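Local structure of muramidase (6ZM8) at residues T104-Q110 and W140-G146. The protein hydrolyses the beta-1,4 bonds between N-acetylmuramic acid and N-acetylglucosamine in bacterial peptidoglycan, as a fungal lysozyme (muramidase) of glycoside hydrolase family 25. Residues are numbered along the deposited sequence; the frame is centred on the assembly and turned at random. Where two conformers were deposited one is given.
Sequences TCYGLSQ and WWTQCTG
The indole of Trp140 (chi1 t) reaches across to Tyr106, CZ2 lying 4.1 Å from Tyr106 CE1, and its NE1 donates to the carbonyl O of Thr104 in the irregular segment 104-110 at 3.0 Å. Beside the indole runs a disulfide: Cys105 SG and Cys144 SG are bonded at 2.0 Å, both chi1 m, chi3 -82°, with the CA atoms 5.2 Å apart. Cys105 SG also makes an oblique sulfur-aromatic contact with the five-membered ring of Trp140, 5.4 Å from its centroid. Residues 105-108 form a type I' turn, Tyr106 and Gly107 having positive phi, closed by Leu108 N to Cys105 O at 3.2 Å. Ser109 then N-caps the helix begun by Gln110, whose NE2 donates to Gln143 O at 3.0 Å and whose CA lies 3.4 Å from Cys144 O in a CA-H...O contact. Residues 140-145 end helix 138-145; Gly146, with positive phi, is the first residue outside it, where a CB would clash with Gln110 OE1. This cross-link ties the loop following strand 93-95 to helix 138-145 at the periphery of the GH25 TIM-barrel-like domain, while Thr145, Trp140 and Trp141 pack on helix 110-128, and Trp141 also on Ile134 and Thr136 of strand 133-136.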
loop_
_atom_site.group_PDB
_atom_site.type_symbol
_atom_site.label_atom_id
_atom_site.label_comp_id
_atom_site.label_asym_id
_atom_site.label_seq_id
_atom_site.Cartn_x
_atom_site.Cartn_y
_atom_site.Cartn_z
ATOM N N THR A 104 4.308 -7.716 -17.953
ATOM C CA THR A 104 3.562 -6.992 -16.945
ATOM C C THR A 104 2.797 -7.881 -15.949
ATOM O O THR A 104 2.758 -7.527 -14.787
ATOM C CB THR A 104 2.680 -5.929 -17.604
ATOM O OG1 THR A 104 2.087 -5.140 -16.565
ATOM C CG2 THR A 104 1.626 -6.455 -18.495
ATOM N N CYS A 105 2.211 -8.975 -16.415
ATOM C CA CYS A 105 1.416 -9.872 -15.552
ATOM C C CYS A 105 2.235 -11.042 -14.976
ATOM O O CYS A 105 1.654 -11.957 -14.399
ATOM C CB CYS A 105 0.174 -10.385 -16.245
ATOM S SG CYS A 105 -0.943 -9.083 -16.878
ATOM N N TYR A 106 3.571 -10.978 -15.112
ATOM C CA TYR A 106 4.494 -11.901 -14.432
ATOM C C TYR A 106 4.378 -13.343 -14.964
ATOM O O TYR A 106 4.887 -14.254 -14.325
ATOM C CB TYR A 106 4.337 -11.902 -12.903
ATOM C CG TYR A 106 4.562 -10.560 -12.251
ATOM C CD1 TYR A 106 3.516 -9.641 -12.119
ATOM C CD2 TYR A 106 5.790 -10.205 -11.714
ATOM C CE1 TYR A 106 3.688 -8.416 -11.477
ATOM C CE2 TYR A 106 5.984 -8.996 -11.066
ATOM C CZ TYR A 106 4.933 -8.090 -10.951
ATOM O OH TYR A 106 5.179 -6.908 -10.316
ATOM N N GLY A 107 3.723 -13.538 -16.102
ATOM C CA GLY A 107 3.517 -14.881 -16.639
ATOM C C GLY A 107 2.354 -15.633 -16.017
ATOM O O GLY A 107 2.137 -16.787 -16.400
ATOM N N LEU A 108 1.624 -15.030 -15.091
ATOM C CA LEU A 108 0.478 -15.715 -14.496
ATOM C C LEU A 108 -0.762 -15.488 -15.357
ATOM O O LEU A 108 -0.954 -14.423 -15.935
ATOM C CB LEU A 108 0.179 -15.214 -13.069
ATOM C CG LEU A 108 1.044 -15.791 -11.948
ATOM C CD1 LEU A 108 2.493 -15.326 -11.992
ATOM C CD2 LEU A 108 0.440 -15.462 -10.580
ATOM N N SER A 109 -1.668 -16.478 -15.390
ATOM C CA SER A 109 -2.996 -16.240 -15.913
ATOM C C SER A 109 -3.757 -15.302 -14.955
ATOM O O SER A 109 -3.349 -15.069 -13.831
ATOM C CB SER A 109 -3.746 -17.548 -16.075
ATOM O OG SER A 109 -3.857 -18.163 -14.806
ATOM N N GLN A 110 -4.879 -14.768 -15.442
ATOM C CA GLN A 110 -5.673 -13.851 -14.614
ATOM C C GLN A 110 -6.191 -14.566 -13.369
ATOM O O GLN A 110 -6.096 -14.032 -12.261
ATOM C CB GLN A 110 -6.821 -13.254 -15.422
ATOM C CG GLN A 110 -6.351 -12.380 -16.585
ATOM C CD GLN A 110 -7.479 -11.829 -17.394
ATOM O OE1 GLN A 110 -8.586 -12.427 -17.440
ATOM N NE2 GLN A 110 -7.266 -10.713 -18.063
ATOM N N TRP A 140 -3.574 -1.981 -14.973
ATOM C CA TRP A 140 -2.867 -3.230 -14.622
ATOM C C TRP A 140 -3.869 -4.261 -14.116
ATOM O O TRP A 140 -3.848 -5.431 -14.484
ATOM C CB TRP A 140 -1.771 -2.981 -13.576
ATOM C CG TRP A 140 -0.969 -4.231 -13.297
ATOM C CD1 TRP A 140 0.172 -4.594 -13.929
ATOM C CD2 TRP A 140 -1.277 -5.292 -12.379
ATOM N NE1 TRP A 140 0.624 -5.811 -13.480
ATOM C CE2 TRP A 140 -0.263 -6.275 -12.541
ATOM C CE3 TRP A 140 -2.314 -5.541 -11.469
ATOM C CZ2 TRP A 140 -0.273 -7.469 -11.839
ATOM C CZ3 TRP A 140 -2.341 -6.755 -10.791
ATOM C CH2 TRP A 140 -1.332 -7.710 -10.982
ATOM N N TRP A 141 -4.759 -3.805 -13.230
ATOM C CA TRP A 141 -5.725 -4.715 -12.614
ATOM C C TRP A 141 -6.609 -5.351 -13.676
ATOM O O TRP A 141 -6.958 -6.546 -13.603
ATOM C CB TRP A 141 -6.568 -3.917 -11.593
ATOM C CG TRP A 141 -7.394 -4.789 -10.704
ATOM C CD1 TRP A 141 -8.738 -5.052 -10.808
ATOM C CD2 TRP A 141 -6.922 -5.477 -9.548
ATOM N NE1 TRP A 141 -9.128 -5.858 -9.773
ATOM C CE2 TRP A 141 -8.044 -6.138 -8.985
ATOM C CE3 TRP A 141 -5.679 -5.572 -8.900
ATOM C CZ2 TRP A 141 -7.957 -6.905 -7.829
ATOM C CZ3 TRP A 141 -5.589 -6.327 -7.751
ATOM C CH2 TRP A 141 -6.726 -6.982 -7.214
ATOM N N THR A 142 -7.009 -4.569 -14.663
ATOM C CA THR A 142 -7.843 -5.111 -15.744
ATOM C C THR A 142 -7.086 -6.197 -16.519
ATOM O O THR A 142 -7.603 -7.297 -16.726
ATOM C CB THR A 142 -8.319 -3.961 -16.646
ATOM O OG1 THR A 142 -9.132 -3.065 -15.883
ATOM C CG2 THR A 142 -9.104 -4.455 -17.823
ATOM N N GLN A 143 -5.879 -5.884 -16.945
ATOM C CA GLN A 143 -5.169 -6.864 -17.769
ATOM C C GLN A 143 -4.772 -8.107 -16.996
ATOM O O GLN A 143 -4.728 -9.218 -17.547
ATOM C CB GLN A 143 -3.905 -6.203 -18.276
ATOM C CG GLN A 143 -4.222 -5.104 -19.228
ATOM C CD GLN A 143 -2.998 -4.473 -19.816
ATOM O OE1 GLN A 143 -1.979 -5.066 -20.057
ATOM N NE2 GLN A 143 -3.111 -3.274 -20.389
ATOM N N CYS A 144 -4.354 -7.920 -15.749
ATOM C CA CYS A 144 -3.684 -9.020 -15.045
ATOM C C CYS A 144 -4.598 -9.806 -14.103
ATOM O O CYS A 144 -4.233 -10.926 -13.734
ATOM C CB CYS A 144 -2.468 -8.535 -14.274
ATOM S SG CYS A 144 -1.183 -7.795 -15.336
ATOM N N THR A 145 -5.770 -9.262 -13.745
ATOM C CA THR A 145 -6.724 -10.012 -12.912
ATOM C C THR A 145 -8.040 -10.240 -13.640
ATOM O O THR A 145 -8.936 -10.847 -13.052
ATOM C CB THR A 145 -7.029 -9.347 -11.545
ATOM O OG1 THR A 145 -7.936 -8.248 -11.707
ATOM C CG2 THR A 145 -5.783 -8.935 -10.802
ATOM N N GLY A 146 -8.181 -9.756 -14.875
ATOM C CA GLY A 146 -9.498 -9.776 -15.512
ATOM C C GLY A 146 -10.453 -8.789 -14.877
ATOM O O GLY A 146 -11.675 -8.962 -14.952
HETATM O O HOH W 1 -0.714 -4.831 -16.922
HETATM O O HOH W 2 -2.601 -12.173 -15.725
HETATM O O HOH W 3 -1.667 -12.250 -14.281
#